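Local coordinates for protein succinate-semialdehyde dehydrogenase (Streptococcus pyogenes MGAS1882, PDB 4OGD) that probably oxidises succinic semialdehyde to succinate as an aldehyde dehydrogenase, using NADP+ as its cofactor, at residues Met20-Leu25 against Val191-Ala196; Ala26-Arg31 against Pro151-His156. All coordinates share one frame; numbering follows the deposited sequence.

In the fold
From the N terminus, the chain passes two short strands and enters helix 22-41, whose start and first three turns, roughly, supply one side of both contacts. Contact 2 comes round first, when strand 152-155 comes to lie against residues 26-31. Contact 1 closes later, when helix 188-196 meets residues 20-25, so the loop of contact 2 is nested inside that of contact 1. Together they tie the N-terminal helix to the Rossmann-type sheet and to one of its connecting helices. The sites adjoin: Met-20 CE packs on Val-28 CG2 at 3.8 Å, and Val-191 CG2 lies 3.7 Å from Lys-155 CG.

Contact 1. Residues Met20-Leu25 against Val191-Ala196; sequences MTDQGL and VSQVIA
The carboxylate of Asp-22 and the amide of Gln-193 are the two flat groups here, and they meet through oxygens: OE1 of Gln-193 stands off one face of the carboxylate, 4.2 Å from Asp-22 OD1. Their planes are 67° apart and the side chains cross at about a right angle; at this distance, and between two oxygens, the approach is a loose one. OD1 instead accepts from Gln-190 NE2, which also donates to the carbonyl oxygen of Met-20 and so joins the start of helix 22-41 to helix 188-196. The latter belongs to the Rossmann-type domain of the aldehyde dehydrogenase fold, where it connects strand 181-183 with strand 200-206.

Gln-193 reaches out with its chain extended beyond CG, and Asp-22 leans over from the first turn of the opposing helix. There its negative charge probably interacts favourably with the helix dipole. That turn is fixed by Thr-21 at the N-cap position, whose OG1 accepts from Gly-24 N at 3.0 Å with an N-H...O angle of 157°. A chi1 of 63° swings the hydroxyl back over the helix start. The helical pattern begins with Leu-25 N bonding to Thr-21 O at 2.9 Å.

Next to this polar pair the packing is apolar and buried. Leu-25 points from its helix toward residues 191-196, while Val-194 also rests on Leu-126 and Val-200 of the sheet. The aliphatic patch thus continues from the N-terminal helix through helix 188-196 to the strands. Here a single methyl, Val-194 CG2, meets both branches of the leucine, lying 3.8 Å from Leu-25 CD1 and 3.8 Å from Leu-25 CD2.

Contact 2. Residues Ala26-Arg31 against Pro151-His156; sequences ADVLER and PMVLKH
Val-28 and Leu-29 both bring methyl groups to Val-153, and both helix residues touch the same branch of that valine, CG1. Val-28 CG1 lies 3.9 Å from Val-153 CG1, with the two side chains sliding past each other in opposite directions. Leu-29 comes in at about a right angle to Val-153, its CD2 reaching the same CG1 at 4.2 Å. With chi1 -65°, CG of Leu-29 lies beside the backbone N, and the branch CD2, not the anti branch CD1, reaches the strand. The chi1 of Val-153, -64°, puts CG1 anti to the carbonyl carbon, from where it meets both partners. Pro-151 prolongs the apolar surface further along the same helix, packing on Ala-32, Leu-35, Tyr-36 and Trp-39.

Backbone hydrogen bonds hold each partner separately. Glu-30 N bonds to Ala-26 O at 3.0 Å in the helix, whereas Val-153 pairs with Ile-125 and Ala-127, and Met-152 with Ser-180 and Thr-182. These pairings place strand 152-155 between strands 124-128 and 181-183, where it runs parallel to both neighbours in the Rossmann-type sheet. Helix 22-41 covers the face from which Val-153 projects; helix 136-148 covers the other, packing on Met-152 and Leu-154.

Polar interactions lie around this apolar core. On the helix, Glu-30 forms a salt bridge with Arg-199, and Arg-31 NH2 bonds to Thr-182 OG1, the first tying the helix to the residue before strand 200-206, the second to strand 181-183. At the far end of the strand, the side chain of Lys-155 folds back on the chain that follows it: NZ donates to His-156 O at 2.8 Å, tilted 27° from the carbonyl plane. His-156 NE2 is in turn bonded to Pro-134 O.

Contact 1. Residues Met20-Leu25 against Val191-Ala196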
ATOM      1  N   MET A  20      19.935  -8.040  20.778  1.00 12.47           N
ATOM      2  CA  MET A  20      19.111  -9.242  20.823  1.00 14.71           C
ATOM      3  C   MET A  20      19.745 -10.371  20.007  1.00 15.27           C
ATOM      4  O   MET A  20      20.227 -10.154  18.897  1.00 14.31           O
ATOM      5  CB  MET A  20      17.715  -8.912  20.282  1.00 14.69           C
ATOM      6  CG  MET A  20      16.737 -10.071  20.279  1.00 12.79           C
ATOM      7  SD  MET A  20      15.089  -9.538  19.755  1.00 14.65           S
ATOM      8  CE  MET A  20      14.360  -8.997  21.299  1.00 14.25           C
ATOM      9  N   THR A  21      19.756 -11.579  20.559  1.00 13.22           N
ATOM     10  CA  THR A  21      20.318 -12.721  19.843  1.00 14.83           C
ATOM     11  C   THR A  21      19.334 -13.244  18.804  1.00 15.38           C
ATOM     12  O   THR A  21      18.142 -12.928  18.854  1.00 15.00           O
ATOM     13  CB  THR A  21      20.679 -13.863  20.803  1.00 15.68           C
ATOM     14  OG1 THR A  21      19.490 -14.334  21.449  1.00 15.62           O
ATOM     15  CG2 THR A  21      21.677 -13.379  21.845  1.00 20.59           C
ATOM     16  N   ASP A  22      19.836 -14.034  17.857  1.00 13.62           N
ATOM     17  CA  ASP A  22      18.971 -14.677  16.877  1.00 14.84           C
ATOM     18  C   ASP A  22      17.883 -15.513  17.544  1.00 12.56           C
ATOM     19  O   ASP A  22      16.725 -15.457  17.130  1.00 13.74           O
ATOM     20  CB  ASP A  22      19.780 -15.534  15.902  1.00 17.12           C
ATOM     21  CG  ASP A  22      20.630 -14.701  14.968  1.00 23.23           C
ATOM     22  OD1 ASP A  22      20.241 -13.555  14.671  1.00 19.54           O
ATOM     23  OD2 ASP A  22      21.689 -15.197  14.530  1.00 33.41           O
ATOM     24  N   GLN A  23      18.235 -16.271  18.583  1.00 13.57           N
ATOM     25  CA  GLN A  23      17.221 -17.063  19.274  1.00 11.51           C
ATOM     26  C   GLN A  23      16.207 -16.189  20.009  1.00 12.55           C
ATOM     27  O   GLN A  23      15.011 -16.472  19.984  1.00 14.96           O
ATOM     28  CB  GLN A  23      17.837 -18.071  20.248  1.00 15.98           C
ATOM     29  CG  GLN A  23      16.791 -19.023  20.818  1.00 16.42           C
ATOM     30  CD  GLN A  23      16.141 -19.868  19.731  1.00 16.20           C
ATOM     31  OE1 GLN A  23      16.834 -20.494  18.928  1.00 17.35           O
ATOM     32  NE2 GLN A  23      14.810 -19.879  19.691  1.00 17.06           N
ATOM     33  N   GLY A  24      16.683 -15.126  20.652  1.00 12.32           N
ATOM     34  CA  GLY A  24      15.799 -14.177  21.308  1.00 14.26           C
ATOM     35  C   GLY A  24      14.801 -13.610  20.310  1.00 13.28           C
ATOM     36  O   GLY A  24      13.611 -13.494  20.598  1.00 11.67           O
ATOM     37  N   LEU A  25      15.291 -13.288  19.120  1.00 10.91           N
ATOM     38  CA  LEU A  25      14.441 -12.737  18.066  1.00 12.12           C
ATOM     39  C   LEU A  25      13.400 -13.752  17.590  1.00 12.06           C
ATOM     40  O   LEU A  25      12.218 -13.422  17.431  1.00 10.47           O
ATOM     41  CB  LEU A  25      15.307 -12.245  16.905  1.00 12.51           C
ATOM     42  CG  LEU A  25      14.579 -11.689  15.683  1.00 11.32           C
ATOM     43  CD1 LEU A  25      13.680 -10.514  16.067  1.00 12.05           C
ATOM     44  CD2 LEU A  25      15.599 -11.277  14.626  1.00  9.74           C
ATOM     45  N   VAL A 191      17.045  -7.426  10.707  1.00 10.89           N
ATOM     46  CA  VAL A 191      15.848  -6.769  10.184  1.00 11.96           C
ATOM     47  C   VAL A 191      15.402  -7.473   8.904  1.00 10.73           C
ATOM     48  O   VAL A 191      14.217  -7.735   8.712  1.00 10.38           O
ATOM     49  CB  VAL A 191      16.076  -5.272   9.907  1.00 10.27           C
ATOM     50  CG1 VAL A 191      14.884  -4.677   9.166  1.00 10.06           C
ATOM     51  CG2 VAL A 191      16.300  -4.517  11.210  1.00 13.01           C
ATOM     52  N   SER A 192      16.357  -7.797   8.034  1.00 11.11           N
ATOM     53  CA  SER A 192      16.028  -8.497   6.794  1.00 11.01           C
ATOM     54  C   SER A 192      15.365  -9.843   7.060  1.00 11.10           C
ATOM     55  O   SER A 192      14.431 -10.234   6.356  1.00 12.46           O
ATOM     56  CB  SER A 192      17.279  -8.690   5.934  1.00 16.48           C
ATOM     57  OG  SER A 192      17.823  -7.443   5.579  1.00 17.60           O
ATOM     58  N   GLN A 193      15.847 -10.545   8.081  1.00 11.83           N
ATOM     59  CA  GLN A 193      15.253 -11.814   8.477  1.00 10.98           C
ATOM     60  C   GLN A 193      13.825 -11.630   8.982  1.00  9.68           C
ATOM     61  O   GLN A 193      12.949 -12.443   8.691  1.00 10.23           O
ATOM     62  CB  GLN A 193      16.092 -12.477   9.567  1.00 14.00           C
ATOM     63  CG  GLN A 193      17.485 -12.888   9.134  1.00 19.17           C
ATOM     64  CD  GLN A 193      18.315 -13.385  10.305  1.00 28.30           C
ATOM     65  OE1 GLN A 193      19.282 -12.742  10.715  1.00 30.61           O
ATOM     66  NE2 GLN A 193      17.929 -14.527  10.863  1.00 32.93           N
ATOM     67  N   VAL A 194      13.597 -10.561   9.739  1.00  9.97           N
ATOM     68  CA  VAL A 194      12.257 -10.263  10.241  1.00  7.64           C
ATOM     69  C   VAL A 194      11.295 -10.050   9.066  1.00  9.85           C
ATOM     70  O   VAL A 194      10.195 -10.594   9.042  1.00  8.91           O
ATOM     71  CB  VAL A 194      12.258  -9.048  11.207  1.00 10.91           C
ATOM     72  CG1 VAL A 194      10.833  -8.631  11.565  1.00  9.28           C
ATOM     73  CG2 VAL A 194      13.038  -9.390  12.482  1.00 10.41           C
ATOM     74  N   ILE A 195      11.740  -9.294   8.069  1.00  9.36           N
ATOM     75  CA  ILE A 195      10.896  -8.992   6.914  1.00  7.41           C
ATOM     76  C   ILE A 195      10.576 -10.253   6.107  1.00  7.41           C
ATOM     77  O   ILE A 195       9.479 -10.395   5.563  1.00  9.54           O
ATOM     78  CB  ILE A 195      11.548  -7.914   6.030  1.00  8.91           C
ATOM     79  CG1 ILE A 195      11.695  -6.620   6.833  1.00  8.26           C
ATOM     80  CG2 ILE A 195      10.701  -7.648   4.778  1.00  8.48           C
ATOM     81  CD1 ILE A 195      12.401  -5.470   6.092  1.00  9.46           C
ATOM     82  N   ALA A 196      11.524 -11.185   6.065  1.00  7.54           N
ATOM     83  CA  ALA A 196      11.337 -12.422   5.317  1.00  9.23           C
ATOM     84  C   ALA A 196      10.570 -13.487   6.100  1.00  9.73           C
ATOM     85  O   ALA A 196      10.255 -14.546   5.568  1.00 11.75           O
ATOM     86  CB  ALA A 196      12.686 -12.971   4.873  1.00  9.78           C
TER

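Contact 2. Residues Ala26-Arg31 against Pro151-His156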
ATOM      1  N   ALA A  26      13.830 -14.992  17.371  1.00  9.99           N
ATOM      2  CA  ALA A  26      12.891 -16.042  16.987  1.00 13.84           C
ATOM      3  C   ALA A  26      11.813 -16.211  18.054  1.00 11.76           C
ATOM      4  O   ALA A  26      10.624 -16.325  17.739  1.00 11.51           O
ATOM      5  CB  ALA A  26      13.620 -17.366  16.742  1.00 13.92           C
ATOM      6  N   ASP A  27      12.229 -16.218  19.316  1.00 13.32           N
ATOM      7  CA  ASP A  27      11.281 -16.360  20.416  1.00 11.48           C
ATOM      8  C   ASP A  27      10.243 -15.232  20.424  1.00 11.27           C
ATOM      9  O   ASP A  27       9.050 -15.478  20.624  1.00 11.38           O
ATOM     10  CB  ASP A  27      12.012 -16.459  21.758  1.00 13.62           C
ATOM     11  CG  ASP A  27      12.833 -17.733  21.881  1.00 17.02           C
ATOM     12  OD1 ASP A  27      12.634 -18.658  21.067  1.00 17.65           O
ATOM     13  OD2 ASP A  27      13.671 -17.812  22.803  1.00 21.00           O
ATOM     14  N   VAL A  28      10.702 -14.007  20.190  1.00 10.13           N
ATOM     15  CA  VAL A  28       9.810 -12.850  20.108  1.00  9.89           C
ATOM     16  C   VAL A  28       8.813 -12.963  18.954  1.00 10.44           C
ATOM     17  O   VAL A  28       7.627 -12.676  19.128  1.00  8.53           O
ATOM     18  CB  VAL A  28      10.612 -11.524  20.020  1.00  9.81           C
ATOM     19  CG1 VAL A  28       9.702 -10.363  19.638  1.00  9.04           C
ATOM     20  CG2 VAL A  28      11.286 -11.238  21.347  1.00 10.71           C
ATOM     21  N   LEU A  29       9.277 -13.390  17.782  1.00 10.58           N
ATOM     22  CA  LEU A  29       8.357 -13.539  16.656  1.00  9.93           C
ATOM     23  C   LEU A  29       7.311 -14.614  16.912  1.00 10.02           C
ATOM     24  O   LEU A  29       6.138 -14.441  16.571  1.00 10.88           O
ATOM     25  CB  LEU A  29       9.108 -13.816  15.350  1.00  9.86           C
ATOM     26  CG  LEU A  29      10.006 -12.679  14.853  1.00 12.94           C
ATOM     27  CD1 LEU A  29      10.658 -13.073  13.535  1.00 13.33           C
ATOM     28  CD2 LEU A  29       9.220 -11.381  14.688  1.00 13.93           C
ATOM     29  N   GLU A  30       7.722 -15.724  17.522  1.00  8.85           N
ATOM     30  CA  GLU A  30       6.763 -16.780  17.825  1.00 10.76           C
ATOM     31  C   GLU A  30       5.720 -16.299  18.827  1.00 10.10           C
ATOM     32  O   GLU A  30       4.525 -16.537  18.649  1.00 10.54           O
ATOM     33  CB  GLU A  30       7.463 -18.045  18.330  1.00 11.34           C
ATOM     34  CG  GLU A  30       6.510 -19.224  18.562  1.00 15.31           C
ATOM     35  CD  GLU A  30       5.869 -19.770  17.285  1.00 19.88           C
ATOM     36  OE1 GLU A  30       6.141 -19.272  16.160  1.00 17.42           O
ATOM     37  OE2 GLU A  30       5.077 -20.727  17.409  1.00 18.36           O
ATOM     38  N   ARG A  31       6.171 -15.601  19.866  1.00  9.00           N
ATOM     39  CA  ARG A  31       5.254 -15.077  20.875  1.00  9.73           C
ATOM     40  C   ARG A  31       4.260 -14.122  20.233  1.00  9.71           C
ATOM     41  O   ARG A  31       3.073 -14.142  20.544  1.00  9.01           O
ATOM     42  CB  ARG A  31       6.016 -14.355  21.989  1.00  8.16           C
ATOM     43  CG  ARG A  31       5.109 -13.765  23.065  1.00 11.99           C
ATOM     44  CD  ARG A  31       5.919 -13.074  24.152  1.00 10.34           C
ATOM     45  NE  ARG A  31       6.619 -11.889  23.658  1.00  9.22           N
ATOM     46  CZ  ARG A  31       7.464 -11.164  24.386  1.00 10.85           C
ATOM     47  NH1 ARG A  31       7.726 -11.509  25.643  1.00 14.43           N
ATOM     48  NH2 ARG A  31       8.065 -10.096  23.864  1.00 10.43           N
ATOM     49  N   PRO A 151      -0.105  -7.752  16.600  1.00  6.16           N
ATOM     50  CA  PRO A 151       1.054  -7.532  17.475  1.00  6.48           C
ATOM     51  C   PRO A 151       2.173  -6.834  16.695  1.00  6.39           C
ATOM     52  O   PRO A 151       2.259  -6.988  15.470  1.00  8.50           O
ATOM     53  CB  PRO A 151       1.478  -8.960  17.868  1.00  7.75           C
ATOM     54  CG  PRO A 151       0.230  -9.801  17.672  1.00  7.31           C
ATOM     55  CD  PRO A 151      -0.399  -9.190  16.427  1.00  6.23           C
ATOM     56  N   MET A 152       3.012  -6.067  17.384  1.00  6.75           N
ATOM     57  CA  MET A 152       4.025  -5.265  16.710  1.00  6.22           C
ATOM     58  C   MET A 152       5.422  -5.594  17.230  1.00  6.61           C
ATOM     59  O   MET A 152       5.617  -5.880  18.423  1.00  8.38           O
ATOM     60  CB  MET A 152       3.702  -3.780  16.920  1.00  7.81           C
ATOM     61  CG  MET A 152       4.721  -2.793  16.375  1.00  7.84           C
ATOM     62  SD  MET A 152       4.007  -1.129  16.280  1.00 10.72           S
ATOM     63  CE  MET A 152       2.895  -1.370  14.899  1.00  9.41           C
ATOM     64  N   VAL A 153       6.394  -5.584  16.329  1.00  5.44           N
ATOM     65  CA  VAL A 153       7.798  -5.605  16.732  1.00  6.57           C
ATOM     66  C   VAL A 153       8.424  -4.327  16.198  1.00  8.42           C
ATOM     67  O   VAL A 153       8.092  -3.871  15.091  1.00  6.83           O
ATOM     68  CB  VAL A 153       8.547  -6.879  16.261  1.00  6.55           C
ATOM     69  CG1 VAL A 153       7.953  -8.113  16.934  1.00  7.46           C
ATOM     70  CG2 VAL A 153       8.483  -7.029  14.743  1.00  8.91           C
ATOM     71  N   LEU A 154       9.296  -3.732  17.010  1.00  7.62           N
ATOM     72  CA  LEU A 154       9.809  -2.386  16.759  1.00  7.02           C
ATOM     73  C   LEU A 154      11.315  -2.360  16.575  1.00  9.13           C
ATOM     74  O   LEU A 154      12.066  -2.812  17.445  1.00  8.87           O
ATOM     75  CB  LEU A 154       9.451  -1.482  17.935  1.00  8.32           C
ATOM     76  CG  LEU A 154      10.134  -0.111  17.968  1.00  7.06           C
ATOM     77  CD1 LEU A 154       9.634   0.753  16.808  1.00  8.19           C
ATOM     78  CD2 LEU A 154       9.875   0.576  19.303  1.00  9.39           C
ATOM     79  N   LYS A 155      11.759  -1.834  15.440  1.00  7.61           N
ATOM     80  CA  LYS A 155      13.164  -1.511  15.270  1.00  8.77           C
ATOM     81  C   LYS A 155      13.284   0.007  15.287  1.00  9.72           C
ATOM     82  O   LYS A 155      12.819   0.686  14.371  1.00  8.72           O
ATOM     83  CB  LYS A 155      13.691  -2.102  13.961  1.00 10.34           C
ATOM     84  CG  LYS A 155      15.205  -2.246  13.922  1.00 20.85           C
ATOM     85  CD  LYS A 155      15.839  -1.047  13.277  1.00 21.21           C
ATOM     86  CE  LYS A 155      17.358  -1.072  13.448  1.00 18.73           C
ATOM     87  NZ  LYS A 155      17.822   0.172  14.132  1.00 16.44           N
ATOM     88  N   HIS A 156      13.880   0.536  16.351  1.00  7.24           N
ATOM     89  CA  HIS A 156      14.011   1.974  16.525  1.00  8.75           C
ATOM     90  C   HIS A 156      15.408   2.447  16.146  1.00 10.00           C
ATOM     91  O   HIS A 156      16.294   1.638  15.889  1.00 11.30           O
ATOM     92  CB  HIS A 156      13.695   2.354  17.982  1.00  8.22           C
ATOM     93  CG  HIS A 156      12.928   3.635  18.118  1.00 10.83           C
ATOM     94  ND1 HIS A 156      13.188   4.747  17.348  1.00 12.44           N
ATOM     95  CD2 HIS A 156      11.894   3.972  18.926  1.00 10.47           C
ATOM     96  CE1 HIS A 156      12.345   5.712  17.671  1.00 13.22           C
ATOM     97  NE2 HIS A 156      11.552   5.270  18.631  1.00 11.49           N
TER